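Local coordinates for protection of telomeres protein 1 (Schizosaccharomyces pombe, PDB 5USB) that binds the single-stranded G-rich DNA overhang at telomere 3' ends through its OB-fold domains, protecting chromosome ends and regulating telomerase and telomere length, at residues 10-21 against 85-96; 39-47 against 95-103. The protein carries 1 engineered substitution. One frame throughout, in Å; residues are numbered along the deposited sequence.

Contact 1 of 2, residues 10-21 against 85-96; sequences TPHQRCSFYAQV and DYVVMKNVRTKI. With nucleotides of chain B.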
loop_
_atom_site.group_PDB
_atom_site.type_symbol
_atom_site.label_atom_id
_atom_site.label_comp_id
_atom_site.label_asym_id
_atom_site.label_seq_id
_atom_site.Cartn_x
_atom_site.Cartn_y
_atom_site.Cartn_z
ATOM N N THR A 10 0.857 2.237 -12.572
ATOM C CA THR A 10 1.396 1.267 -13.511
ATOM C C THR A 10 2.780 0.880 -13.051
ATOM O O THR A 10 3.360 1.518 -12.168
ATOM C CB THR A 10 1.458 1.855 -14.930
ATOM O OG1 THR A 10 2.283 3.019 -14.897
ATOM C CG2 THR A 10 0.055 2.223 -15.434
ATOM N N PRO A 11 3.349 -0.152 -13.633
ATOM C CA PRO A 11 4.660 -0.616 -13.182
ATOM C C PRO A 11 5.754 0.357 -13.570
ATOM O O PRO A 11 5.664 1.052 -14.579
ATOM C CB PRO A 11 4.822 -1.950 -13.909
ATOM C CG PRO A 11 3.444 -2.313 -14.321
ATOM C CD PRO A 11 2.774 -1.062 -14.634
ATOM N N HIS A 12 6.794 0.407 -12.735
ATOM C CA HIS A 12 8.030 1.117 -13.049
ATOM C C HIS A 12 7.797 2.616 -13.203
ATOM O O HIS A 12 8.275 3.272 -14.133
ATOM C CB HIS A 12 8.666 0.491 -14.278
ATOM C CG HIS A 12 8.853 -0.985 -14.140
ATOM N ND1 HIS A 12 8.296 -1.893 -15.007
ATOM C CD2 HIS A 12 9.513 -1.712 -13.209
ATOM C CE1 HIS A 12 8.622 -3.116 -14.626
ATOM N NE2 HIS A 12 9.367 -3.032 -13.540
ATOM N N GLN A 13 7.068 3.166 -12.249
ATOM C CA GLN A 13 6.887 4.599 -12.172
ATOM C C GLN A 13 7.020 5.020 -10.722
ATOM O O GLN A 13 6.984 4.195 -9.801
ATOM C CB GLN A 13 5.541 5.033 -12.730
ATOM C CG GLN A 13 4.383 4.698 -11.821
ATOM C CD GLN A 13 3.055 5.195 -12.345
ATOM O OE1 GLN A 13 2.008 4.891 -11.773
ATOM N NE2 GLN A 13 3.082 5.953 -13.442
ATOM N N ARG A 14 7.235 6.312 -10.546
ATOM C CA ARG A 14 7.114 6.942 -9.248
ATOM C C ARG A 14 5.667 7.408 -9.089
ATOM O O ARG A 14 5.101 7.995 -10.008
ATOM C CB ARG A 14 8.102 8.116 -9.163
ATOM C CG ARG A 14 7.744 9.214 -8.176
ATOM C CD ARG A 14 8.794 10.326 -8.145
ATOM N NE ARG A 14 8.680 11.259 -9.267
ATOM C CZ ARG A 14 7.839 12.288 -9.298
ATOM N NH1 ARG A 14 7.025 12.521 -8.273
ATOM N NH2 ARG A 14 7.808 13.096 -10.350
ATOM N N CYS A 15 5.060 7.147 -7.931
ATOM C CA CYS A 15 3.695 7.591 -7.749
ATOM C C CYS A 15 3.470 7.972 -6.298
ATOM O O CYS A 15 4.307 7.720 -5.425
ATOM C CB CYS A 15 2.712 6.523 -8.202
ATOM S SG CYS A 15 2.877 4.998 -7.260
ATOM N N SER A 16 2.339 8.628 -6.069
ATOM C CA SER A 16 1.881 9.037 -4.762
ATOM C C SER A 16 0.403 8.746 -4.601
ATOM O O SER A 16 -0.368 8.933 -5.538
ATOM C CB SER A 16 2.121 10.545 -4.568
ATOM O OG SER A 16 3.482 10.868 -4.751
ATOM N N PHE A 17 -0.004 8.305 -3.404
ATOM C CA PHE A 17 -1.396 7.927 -3.190
ATOM C C PHE A 17 -1.725 7.911 -1.707
ATOM O O PHE A 17 -0.844 7.804 -0.854
ATOM C CB PHE A 17 -1.709 6.557 -3.819
ATOM C CG PHE A 17 -0.790 5.453 -3.394
ATOM C CD1 PHE A 17 -1.043 4.736 -2.237
ATOM C CD2 PHE A 17 0.290 5.102 -4.179
ATOM C CE1 PHE A 17 -0.193 3.726 -1.842
ATOM C CE2 PHE A 17 1.141 4.067 -3.799
ATOM C CZ PHE A 17 0.887 3.385 -2.621
ATOM N N TYR A 18 -3.015 7.989 -1.429
ATOM C CA TYR A 18 -3.604 7.778 -0.119
ATOM C C TYR A 18 -4.176 6.360 -0.094
ATOM O O TYR A 18 -4.728 5.889 -1.090
ATOM C CB TYR A 18 -4.739 8.786 0.131
ATOM C CG TYR A 18 -4.271 10.206 0.351
ATOM C CD1 TYR A 18 -4.049 10.644 1.634
ATOM C CD2 TYR A 18 -4.094 11.083 -0.704
ATOM C CE1 TYR A 18 -3.627 11.934 1.868
ATOM C CE2 TYR A 18 -3.671 12.371 -0.488
ATOM C CZ TYR A 18 -3.443 12.792 0.786
ATOM O OH TYR A 18 -3.014 14.099 1.041
ATOM N N ALA A 19 -4.081 5.699 1.048
ATOM C CA ALA A 19 -4.587 4.336 1.134
ATOM C C ALA A 19 -4.859 3.970 2.581
ATOM O O ALA A 19 -4.378 4.615 3.521
ATOM C CB ALA A 19 -3.597 3.359 0.528
ATOM N N GLN A 20 -5.645 2.916 2.750
ATOM C CA GLN A 20 -5.883 2.317 4.048
ATOM C C GLN A 20 -5.091 1.019 4.172
ATOM O O GLN A 20 -5.011 0.231 3.223
ATOM C CB GLN A 20 -7.368 2.038 4.266
ATOM C CG GLN A 20 -7.630 1.650 5.707
ATOM C CD GLN A 20 -9.087 1.571 6.073
ATOM O OE1 GLN A 20 -9.934 1.262 5.246
ATOM N NE2 GLN A 20 -9.374 1.771 7.366
ATOM N N VAL A 21 -4.473 0.832 5.335
ATOM C CA VAL A 21 -3.656 -0.344 5.600
ATOM C C VAL A 21 -4.570 -1.494 5.991
ATOM O O VAL A 21 -5.306 -1.419 6.988
ATOM C CB VAL A 21 -2.619 -0.072 6.695
ATOM C CG1 VAL A 21 -1.832 -1.338 6.983
ATOM C CG2 VAL A 21 -1.715 1.028 6.289
ATOM N N ASP A 85 -4.968 1.794 9.897
ATOM C CA ASP A 85 -4.485 3.149 9.713
ATOM C C ASP A 85 -4.615 3.595 8.247
ATOM O O ASP A 85 -4.637 2.793 7.298
ATOM C CB ASP A 85 -3.017 3.269 10.112
ATOM C CG ASP A 85 -2.782 3.239 11.589
ATOM O OD1 ASP A 85 -3.740 3.331 12.393
ATOM O OD2 ASP A 85 -1.585 3.133 11.949
ATOM N N TYR A 86 -4.690 4.913 8.064
ATOM C CA TYR A 86 -4.590 5.520 6.752
ATOM C C TYR A 86 -3.192 6.066 6.565
ATOM O O TYR A 86 -2.567 6.531 7.526
ATOM C CB TYR A 86 -5.627 6.633 6.590
ATOM C CG TYR A 86 -7.036 6.145 6.708
ATOM C CD1 TYR A 86 -7.710 5.698 5.602
ATOM C CD2 TYR A 86 -7.678 6.126 7.926
ATOM C CE1 TYR A 86 -9.006 5.239 5.692
ATOM C CE2 TYR A 86 -8.960 5.653 8.036
ATOM C CZ TYR A 86 -9.625 5.226 6.909
ATOM O OH TYR A 86 -10.937 4.762 7.011
ATOM N N VAL A 87 -2.674 5.926 5.360
ATOM C CA VAL A 87 -1.329 6.365 5.037
ATOM C C VAL A 87 -1.361 7.200 3.758
ATOM O O VAL A 87 -2.243 7.058 2.904
ATOM C CB VAL A 87 -0.316 5.203 4.906
ATOM C CG1 VAL A 87 -0.122 4.457 6.232
ATOM C CG2 VAL A 87 -0.723 4.225 3.846
ATOM N N VAL A 88 -0.370 8.079 3.638
ATOM C CA VAL A 88 -0.065 8.787 2.396
ATOM C C VAL A 88 1.358 8.409 2.021
ATOM O O VAL A 88 2.285 8.564 2.823
ATOM C CB VAL A 88 -0.257 10.313 2.512
ATOM C CG1 VAL A 88 0.551 10.937 3.626
ATOM C CG2 VAL A 88 -0.009 10.934 1.127
ATOM N N MET A 89 1.513 7.846 0.827
ATOM C CA MET A 89 2.799 7.407 0.299
ATOM C C MET A 89 3.149 8.353 -0.839
ATOM O O MET A 89 2.332 8.574 -1.719
ATOM C CB MET A 89 2.690 5.942 -0.156
ATOM C CG MET A 89 2.297 5.078 1.096
ATOM S SD MET A 89 2.256 3.296 0.947
ATOM C CE MET A 89 3.920 3.072 0.442
ATOM N N LYS A 90 4.342 8.934 -0.784
ATOM C CA LYS A 90 4.750 9.974 -1.717
ATOM C C LYS A 90 6.008 9.533 -2.439
ATOM O O LYS A 90 6.964 9.073 -1.812
ATOM C CB LYS A 90 4.975 11.299 -0.986
ATOM C CG LYS A 90 3.706 11.943 -0.541
ATOM C CD LYS A 90 3.938 13.220 0.234
ATOM C CE LYS A 90 2.664 13.741 0.817
ATOM N NZ LYS A 90 2.916 14.752 1.895
ATOM N N ASN A 91 5.948 9.573 -3.772
ATOM C CA ASN A 91 7.095 9.350 -4.636
ATOM C C ASN A 91 7.692 7.963 -4.459
ATOM O O ASN A 91 8.896 7.761 -4.592
ATOM C CB ASN A 91 8.148 10.442 -4.418
ATOM C CG ASN A 91 7.572 11.808 -4.651
ATOM O OD1 ASN A 91 6.920 12.032 -5.661
ATOM N ND2 ASN A 91 7.723 12.707 -3.680
ATOM N N VAL A 92 6.842 6.990 -4.228
ATOM C CA VAL A 92 7.277 5.616 -4.105
ATOM C C VAL A 92 7.310 4.973 -5.477
ATOM O O VAL A 92 6.686 5.428 -6.434
ATOM C CB VAL A 92 6.376 4.844 -3.124
ATOM C CG1 VAL A 92 6.497 5.436 -1.737
ATOM C CG2 VAL A 92 4.931 4.853 -3.586
ATOM N N ARG A 93 8.146 3.964 -5.569
ATOM C CA ARG A 93 8.463 3.270 -6.790
ATOM C C ARG A 93 7.643 1.997 -6.907
ATOM O O ARG A 93 7.377 1.322 -5.905
ATOM C CB ARG A 93 9.949 2.943 -6.749
ATOM C CG ARG A 93 10.495 2.406 -7.962
ATOM C CD ARG A 93 10.634 3.455 -9.013
ATOM N NE ARG A 93 10.849 2.720 -10.225
ATOM C CZ ARG A 93 10.855 3.205 -11.451
ATOM N NH1 ARG A 93 10.651 4.506 -11.712
ATOM N NH2 ARG A 93 11.053 2.324 -12.415
ATOM N N THR A 94 7.192 1.684 -8.112
ATOM C CA THR A 94 6.510 0.423 -8.337
ATOM C C THR A 94 7.357 -0.499 -9.209
ATOM O O THR A 94 8.231 -0.067 -9.967
ATOM C CB THR A 94 5.171 0.643 -9.019
ATOM O OG1 THR A 94 5.423 1.152 -10.330
ATOM C CG2 THR A 94 4.344 1.630 -8.267
ATOM N N LYS A 95 7.099 -1.790 -9.075
ATOM C CA LYS A 95 7.772 -2.792 -9.882
ATOM C C LYS A 95 6.820 -3.955 -10.064
ATOM O O LYS A 95 5.691 -3.962 -9.555
ATOM C CB LYS A 95 9.087 -3.250 -9.251
ATOM C CG LYS A 95 8.943 -3.898 -7.893
ATOM C CD LYS A 95 10.264 -4.401 -7.358
ATOM C CE LYS A 95 10.670 -5.694 -8.012
ATOM N NZ LYS A 95 11.450 -6.516 -7.068
ATOM N N ILE A 96 7.296 -4.943 -10.809
ATOM C CA ILE A 96 6.583 -6.186 -11.046
ATOM C C ILE A 96 7.405 -7.292 -10.423
ATOM O O ILE A 96 8.636 -7.298 -10.561
ATOM C CB ILE A 96 6.398 -6.433 -12.555
ATOM C CG1 ILE A 96 5.557 -5.316 -13.159
ATOM C CG2 ILE A 96 5.783 -7.778 -12.780
ATOM C CD1 ILE A 96 4.107 -5.346 -12.708
ATOM P P DG B 2 17.998 -11.246 -2.147
ATOM O OP1 DG B 2 19.029 -12.046 -1.458
ATOM O OP2 DG B 2 17.885 -11.266 -3.610
ATOM O "O5'" DG B 2 16.594 -11.660 -1.532
ATOM C "C5'" DG B 2 16.415 -11.729 -0.121
ATOM C "C4'" DG B 2 14.938 -11.801 0.180
ATOM O "O4'" DG B 2 14.331 -10.496 0.181
ATOM C "C3'" DG B 2 14.132 -12.579 -0.844
ATOM O "O3'" DG B 2 14.289 -13.943 -0.505
ATOM C "C2'" DG B 2 12.730 -12.053 -0.589
ATOM C "C1'" DG B 2 12.971 -10.596 -0.244
ATOM N N9 DG B 2 12.791 -9.671 -1.353
ATOM C C8 DG B 2 13.797 -9.096 -2.076
ATOM N N7 DG B 2 13.369 -8.298 -3.011
ATOM C C5 DG B 2 11.991 -8.383 -2.925
ATOM C C6 DG B 2 10.989 -7.749 -3.696
ATOM O O6 DG B 2 11.128 -6.945 -4.616
ATOM N N1 DG B 2 9.715 -8.124 -3.287
ATOM C C2 DG B 2 9.445 -8.977 -2.247
ATOM N N2 DG B 2 8.158 -9.199 -1.987
ATOM N N3 DG B 2 10.374 -9.579 -1.522
ATOM C C4 DG B 2 11.616 -9.234 -1.911
HETATM O O HOH W 1 -11.947 3.227 5.176
#

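Contact 2 of 2, residues 39-47 against 95-103; sequences TENELFFPM and KIDHLGYLE. With nucleotides of chain B.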
loop_
_atom_site.group_PDB
_atom_site.type_symbol
_atom_site.label_atom_id
_atom_site.label_comp_id
_atom_site.label_asym_id
_atom_site.label_seq_id
_atom_site.Cartn_x
_atom_site.Cartn_y
_atom_site.Cartn_z
ATOM N N THR A 39 -10.040 0.740 -5.095
ATOM C CA THR A 39 -10.091 0.792 -6.551
ATOM C C THR A 39 -9.275 -0.380 -7.086
ATOM O O THR A 39 -8.273 -0.780 -6.502
ATOM C CB THR A 39 -9.601 2.146 -7.159
ATOM O OG1 THR A 39 -8.180 2.272 -7.020
ATOM C CG2 THR A 39 -10.305 3.355 -6.495
ATOM N N GLU A 40 -9.729 -0.951 -8.187
ATOM C CA GLU A 40 -9.185 -2.194 -8.738
ATOM C C GLU A 40 -8.066 -1.926 -9.723
ATOM O O GLU A 40 -8.139 -0.978 -10.498
ATOM C CB GLU A 40 -10.316 -2.940 -9.424
ATOM C CG GLU A 40 -10.041 -4.304 -9.875
ATOM C CD GLU A 40 -11.297 -4.934 -10.432
ATOM O OE1 GLU A 40 -12.317 -4.213 -10.541
ATOM O OE2 GLU A 40 -11.269 -6.135 -10.704
ATOM N N ASN A 41 -7.015 -2.748 -9.663
ATOM C CA ASN A 41 -5.908 -2.675 -10.605
ATOM C C ASN A 41 -5.631 -4.048 -11.177
ATOM O O ASN A 41 -5.409 -4.993 -10.426
ATOM C CB ASN A 41 -4.658 -2.135 -9.925
ATOM C CG ASN A 41 -3.559 -1.793 -10.896
ATOM O OD1 ASN A 41 -3.121 -2.619 -11.685
ATOM N ND2 ASN A 41 -3.085 -0.572 -10.817
ATOM N N GLU A 42 -5.609 -4.154 -12.511
ATOM C CA GLU A 42 -5.510 -5.459 -13.134
ATOM C C GLU A 42 -4.204 -6.189 -12.848
ATOM O O GLU A 42 -4.146 -7.396 -13.109
ATOM C CB GLU A 42 -5.718 -5.328 -14.653
ATOM C CG GLU A 42 -4.633 -4.580 -15.379
ATOM C CD GLU A 42 -4.832 -4.596 -16.897
ATOM O OE1 GLU A 42 -5.985 -4.789 -17.341
ATOM O OE2 GLU A 42 -3.837 -4.430 -17.637
ATOM N N LEU A 43 -3.162 -5.520 -12.304
ATOM C CA LEU A 43 -1.908 -6.171 -11.964
ATOM C C LEU A 43 -1.753 -6.449 -10.467
ATOM O O LEU A 43 -0.743 -7.020 -10.060
ATOM C CB LEU A 43 -0.721 -5.340 -12.443
ATOM C CG LEU A 43 -0.685 -5.048 -13.939
ATOM C CD1 LEU A 43 0.462 -4.151 -14.225
ATOM C CD2 LEU A 43 -0.534 -6.346 -14.681
ATOM N N PHE A 44 -2.754 -6.120 -9.651
ATOM C CA PHE A 44 -2.714 -6.527 -8.256
ATOM C C PHE A 44 -3.032 -8.022 -8.131
ATOM O O PHE A 44 -3.683 -8.629 -8.992
ATOM C CB PHE A 44 -3.720 -5.702 -7.429
ATOM C CG PHE A 44 -3.409 -4.228 -7.290
ATOM C CD1 PHE A 44 -2.217 -3.671 -7.716
ATOM C CD2 PHE A 44 -4.333 -3.386 -6.698
ATOM C CE1 PHE A 44 -1.955 -2.318 -7.532
ATOM C CE2 PHE A 44 -4.057 -2.037 -6.510
ATOM C CZ PHE A 44 -2.869 -1.497 -6.969
ATOM N N PHE A 45 -2.598 -8.622 -7.039
ATOM C CA PHE A 45 -2.874 -10.032 -6.824
ATOM C C PHE A 45 -4.355 -10.239 -6.515
ATOM O O PHE A 45 -4.947 -9.487 -5.730
ATOM C CB PHE A 45 -2.030 -10.546 -5.664
ATOM C CG PHE A 45 -2.175 -12.038 -5.423
ATOM C CD1 PHE A 45 -1.437 -12.934 -6.170
ATOM C CD2 PHE A 45 -3.076 -12.538 -4.505
ATOM C CE1 PHE A 45 -1.595 -14.297 -5.991
ATOM C CE2 PHE A 45 -3.215 -13.876 -4.314
ATOM C CZ PHE A 45 -2.492 -14.767 -5.067
ATOM N N PRO A 46 -4.997 -11.266 -7.088
ATOM C CA PRO A 46 -6.396 -11.504 -6.738
ATOM C C PRO A 46 -6.547 -12.237 -5.420
ATOM O O PRO A 46 -6.284 -13.448 -5.328
ATOM C CB PRO A 46 -6.914 -12.338 -7.921
ATOM C CG PRO A 46 -5.702 -13.044 -8.437
ATOM C CD PRO A 46 -4.537 -12.144 -8.174
ATOM N N MET A 47 -6.943 -11.497 -4.379
ATOM C CA MET A 47 -7.084 -12.087 -3.057
ATOM C C MET A 47 -8.321 -12.988 -2.995
ATOM O O MET A 47 -9.440 -12.551 -3.277
ATOM C CB MET A 47 -7.149 -10.971 -2.002
ATOM C CG MET A 47 -5.854 -10.186 -1.870
ATOM S SD MET A 47 -4.466 -11.169 -1.244
ATOM C CE MET A 47 -5.113 -11.687 0.303
ATOM N N LYS A 95 7.099 -1.790 -9.075
ATOM C CA LYS A 95 7.772 -2.792 -9.882
ATOM C C LYS A 95 6.820 -3.955 -10.064
ATOM O O LYS A 95 5.691 -3.962 -9.555
ATOM C CB LYS A 95 9.087 -3.250 -9.251
ATOM C CG LYS A 95 8.943 -3.898 -7.893
ATOM C CD LYS A 95 10.264 -4.401 -7.358
ATOM C CE LYS A 95 10.670 -5.694 -8.012
ATOM N NZ LYS A 95 11.450 -6.516 -7.068
ATOM N N ILE A 96 7.296 -4.943 -10.809
ATOM C CA ILE A 96 6.583 -6.186 -11.046
ATOM C C ILE A 96 7.405 -7.292 -10.423
ATOM O O ILE A 96 8.636 -7.298 -10.561
ATOM C CB ILE A 96 6.398 -6.433 -12.555
ATOM C CG1 ILE A 96 5.557 -5.316 -13.159
ATOM C CG2 ILE A 96 5.783 -7.778 -12.780
ATOM C CD1 ILE A 96 4.107 -5.346 -12.708
ATOM N N ASP A 97 6.742 -8.216 -9.731
ATOM C CA ASP A 97 7.478 -9.283 -9.078
ATOM C C ASP A 97 7.679 -10.441 -10.052
ATOM O O ASP A 97 7.357 -10.356 -11.243
ATOM C CB ASP A 97 6.803 -9.719 -7.768
ATOM C CG ASP A 97 5.477 -10.446 -7.949
ATOM O OD1 ASP A 97 5.153 -10.912 -9.050
ATOM O OD2 ASP A 97 4.729 -10.587 -6.933
ATOM N N HIS A 98 8.260 -11.498 -9.547
ATOM C CA HIS A 98 8.621 -12.621 -10.381
ATOM C C HIS A 98 7.470 -13.265 -11.070
ATOM O O HIS A 98 7.621 -13.857 -12.091
ATOM C CB HIS A 98 9.334 -13.668 -9.541
ATOM C CG HIS A 98 10.742 -13.311 -9.195
ATOM N ND1 HIS A 98 11.728 -13.155 -10.147
ATOM C CD2 HIS A 98 11.342 -13.123 -7.999
ATOM C CE1 HIS A 98 12.861 -12.849 -9.548
ATOM N NE2 HIS A 98 12.652 -12.818 -8.244
ATOM N N LEU A 99 6.303 -13.109 -10.500
ATOM C CA LEU A 99 5.093 -13.724 -10.999
ATOM C C LEU A 99 4.201 -12.754 -11.741
ATOM O O LEU A 99 3.095 -13.133 -12.127
ATOM C CB LEU A 99 4.317 -14.350 -9.839
ATOM C CG LEU A 99 5.102 -15.369 -8.998
ATOM C CD1 LEU A 99 4.265 -15.874 -7.845
ATOM C CD2 LEU A 99 5.561 -16.531 -9.873
ATOM N N GLY A 100 4.645 -11.508 -11.939
ATOM C CA GLY A 100 3.924 -10.561 -12.751
ATOM C C GLY A 100 3.019 -9.598 -12.018
ATOM O O GLY A 100 2.317 -8.831 -12.677
ATOM N N TYR A 101 3.015 -9.604 -10.684
ATOM C CA TYR A 101 2.127 -8.733 -9.919
ATOM C C TYR A 101 2.822 -7.422 -9.558
ATOM O O TYR A 101 4.025 -7.386 -9.309
ATOM C CB TYR A 101 1.657 -9.429 -8.641
ATOM C CG TYR A 101 0.953 -10.723 -8.912
ATOM C CD1 TYR A 101 -0.338 -10.722 -9.422
ATOM C CD2 TYR A 101 1.589 -11.933 -8.707
ATOM C CE1 TYR A 101 -0.994 -11.943 -9.716
ATOM C CE2 TYR A 101 0.944 -13.130 -8.988
ATOM C CZ TYR A 101 -0.331 -13.120 -9.478
ATOM O OH TYR A 101 -0.955 -14.313 -9.752
ATOM N N LEU A 102 2.046 -6.351 -9.558
ATOM C CA LEU A 102 2.515 -5.048 -9.127
ATOM C C LEU A 102 2.853 -5.077 -7.644
ATOM O O LEU A 102 2.165 -5.729 -6.844
ATOM C CB LEU A 102 1.429 -4.010 -9.377
ATOM C CG LEU A 102 1.604 -2.974 -10.461
ATOM C CD1 LEU A 102 0.437 -1.979 -10.418
ATOM C CD2 LEU A 102 2.911 -2.257 -10.326
ATOM N N GLU A 103 3.920 -4.385 -7.280
ATOM C CA GLU A 103 4.222 -4.160 -5.888
ATOM C C GLU A 103 4.903 -2.803 -5.765
ATOM O O GLU A 103 5.358 -2.218 -6.746
ATOM C CB GLU A 103 5.089 -5.291 -5.300
ATOM C CG GLU A 103 6.369 -5.549 -6.054
ATOM C CD GLU A 103 7.230 -6.648 -5.441
ATOM O OE1 GLU A 103 6.875 -7.175 -4.369
ATOM O OE2 GLU A 103 8.275 -6.966 -6.049
ATOM P P DA B 5 0.969 -17.339 -1.571
ATOM O OP1 DA B 5 1.232 -18.448 -0.681
ATOM O OP2 DA B 5 0.540 -17.537 -2.931
ATOM O "O5'" DA B 5 -0.123 -16.432 -0.871
ATOM C "C5'" DA B 5 0.005 -16.100 0.497
ATOM C "C4'" DA B 5 -0.916 -14.949 0.799
ATOM O "O4'" DA B 5 -0.408 -13.766 0.157
ATOM C "C3'" DA B 5 -2.334 -15.130 0.267
ATOM O "O3'" DA B 5 -3.283 -14.539 1.156
ATOM C "C2'" DA B 5 -2.276 -14.440 -1.083
ATOM C "C1'" DA B 5 -1.294 -13.311 -0.843
ATOM N N9 DA B 5 -0.483 -12.942 -1.993
ATOM C C8 DA B 5 0.208 -13.784 -2.822
ATOM N N7 DA B 5 0.897 -13.166 -3.743
ATOM C C5 DA B 5 0.692 -11.825 -3.469
ATOM C C6 DA B 5 1.159 -10.656 -4.079
ATOM N N6 DA B 5 1.976 -10.649 -5.129
ATOM N N1 DA B 5 0.745 -9.476 -3.573
ATOM C C2 DA B 5 -0.079 -9.486 -2.526
ATOM N N3 DA B 5 -0.580 -10.516 -1.861
ATOM C C4 DA B 5 -0.150 -11.672 -2.388
ATOM P P DT B 4 7.734 -18.280 -1.337
ATOM O OP1 DT B 4 7.410 -19.291 -0.343
ATOM O OP2 DT B 4 8.289 -18.686 -2.613
ATOM O "O5'" DT B 4 6.363 -17.515 -1.586
ATOM C "C5'" DT B 4 5.787 -16.728 -0.559
ATOM C "C4'" DT B 4 4.552 -16.015 -1.055
ATOM O "O4'" DT B 4 4.941 -14.967 -1.975
ATOM C "C3'" DT B 4 3.550 -16.887 -1.812
ATOM O "O3'" DT B 4 2.233 -16.392 -1.571
ATOM C "C2'" DT B 4 3.903 -16.608 -3.259
ATOM C "C1'" DT B 4 4.241 -15.129 -3.189
ATOM N N1 DT B 4 5.098 -14.624 -4.274
ATOM C C2 DT B 4 4.751 -13.446 -4.887
ATOM O O2 DT B 4 3.814 -12.765 -4.533
ATOM N N3 DT B 4 5.611 -13.045 -5.872
ATOM C C4 DT B 4 6.730 -13.710 -6.324
ATOM O O4 DT B 4 7.397 -13.231 -7.230
ATOM C C5 DT B 4 7.027 -14.945 -5.649
ATOM C C7 DT B 4 8.230 -15.729 -6.071
ATOM C C6 DT B 4 6.196 -15.346 -4.683
ATOM P P DG B 2 17.998 -11.246 -2.147
ATOM O OP1 DG B 2 19.029 -12.046 -1.458
ATOM O OP2 DG B 2 17.885 -11.266 -3.610
ATOM O "O5'" DG B 2 16.594 -11.660 -1.532
ATOM C "C5'" DG B 2 16.415 -11.729 -0.121
ATOM C "C4'" DG B 2 14.938 -11.801 0.180
ATOM O "O4'" DG B 2 14.331 -10.496 0.181
ATOM C "C3'" DG B 2 14.132 -12.579 -0.844
ATOM O "O3'" DG B 2 14.289 -13.943 -0.505
ATOM C "C2'" DG B 2 12.730 -12.053 -0.589
ATOM C "C1'" DG B 2 12.971 -10.596 -0.244
ATOM N N9 DG B 2 12.791 -9.671 -1.353
ATOM C C8 DG B 2 13.797 -9.096 -2.076
ATOM N N7 DG B 2 13.369 -8.298 -3.011
ATOM C C5 DG B 2 11.991 -8.383 -2.925
ATOM C C6 DG B 2 10.989 -7.749 -3.696
ATOM O O6 DG B 2 11.128 -6.945 -4.616
ATOM N N1 DG B 2 9.715 -8.124 -3.287
ATOM C C2 DG B 2 9.445 -8.977 -2.247
ATOM N N2 DG B 2 8.158 -9.199 -1.987
ATOM N N3 DG B 2 10.374 -9.579 -1.522
ATOM C C4 DG B 2 11.616 -9.234 -1.911
#

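Contact 1 of 2, residues 10-21 against 85-96
In the OB-fold barrel of this DNA-binding domain (Pot1pC), the first and fourth strands pair antiparallel, F17 with M89 and A19 with V87 each exchanging two backbone hydrogen bonds and V21 N adding a last one to D85 O. N91 and V92 both face C15, a G1 beta bulge that shifts the register by one where segment 85-96 turns a corner. S16 fits this corner: with OG anti to its carbonyl carbon (chi1 -57°), it accepts N91 N at 3.0 Å. Alongside, the R14 chain bends so that NH1 donates to N91 OD1 at 2.7 Å, slightly out of the guanidinium plane.

On the face carrying C15, F17 and V92, M89 CB lies over the F17 ring while its SD approaches CE1 obliquely at 3.7 Å, a Met-aromatic contact; C15 SG lies at the edge of that ring. On the other face V88 CG2 makes a CH-pi contact 3.9 Å from the Y18 ring centroid. The Q20 amide lies nearly flat on the Y86 ring, planes 13° apart; G84 O takes its NE2, and a water joins OE1 to Y86 OH.

Past the bulge, T94 OG1 donates to a lone pair of T10 O at 2.8 Å and accepts Q13 N along an almost straight bond. R93 spreads its guanidinium face over the H12-Q13 peptide, and P11 CG presses tightly on I96 CD1 (3.5 Å). K95, bent near its end, brings NZ to O6 of guanine DG2 of chain B. A bulged, sharply turning strand closing against the first strand is in keeping with the OB-fold barrel.

Contact 2 of 2, residues 39-47 against 95-103
N41 opens a turn of the 39-47 loop and touches L102: its OD1 accepts L43 N on a lone pair, an Asx turn, its ND2 is taken by L6 O and I9 O, and the amide rests on L102 CD1. L43 supplies the one backbone bond between the segments, its O receiving L102 N at 2.9 Å from 41° above the carbonyl plane. Its side chain crosses L102, CB to CG 3.9 Å, and its CD1 reaches I96 CD1. F44, with N41 CB over its ring, turns CE1 to L102 CD1 (3.8 Å).

F45 swings its ring opposite the backbone N (chi1 -176°), which puts its edge against the face of Y101, CD1 to CZ 3.5 Å, in an edge-to-face pair with planes at 67°. Adenine DA5 of chain B covers one face of F45, and P46 CD the other. M47 SD packs against the DA5 sugar. Replacing Y101 by an alanine would probably leave the F45 edge without its aromatic wall, and the ring holding the adenine freer to turn.

Next to Y101, D97 OD1 accepts L99 N and Y101 N from opposite faces of its carboxylate, while OD2 accepts N3 of thymine DT4 of chain B at 2.8 Å; E103 OE1 receives guanine DG2 N1 of chain B. An aromatic ring stacked on a base, beside a loop joining the fourth and fifth strands that reads base edges, marks the OB-fold single-stranded DNA groove.

Contact 1 belongs to the barrel wall, its centre about 6 Å from the centre of the chain; contact 2, its centre about 12 Å from that point, lies at the DNA-binding surface. The first relies on antiparallel backbone pairing broken by one bulge, with an apolar face packed inside and a partly exposed outer face near the C-terminal helix; the second on a loop joined by a single backbone bond to the start of strand 102-106, with aromatic and carboxylate groups turned to the nucleotides. P11 CG meets L43 CD1 at 3.5 Å, and T94 and P11 pack on L102, linking the two contacts. Strand 92-96, sharing K95 and I96 between them, thus runs from the barrel wall directly into the base-reading loop.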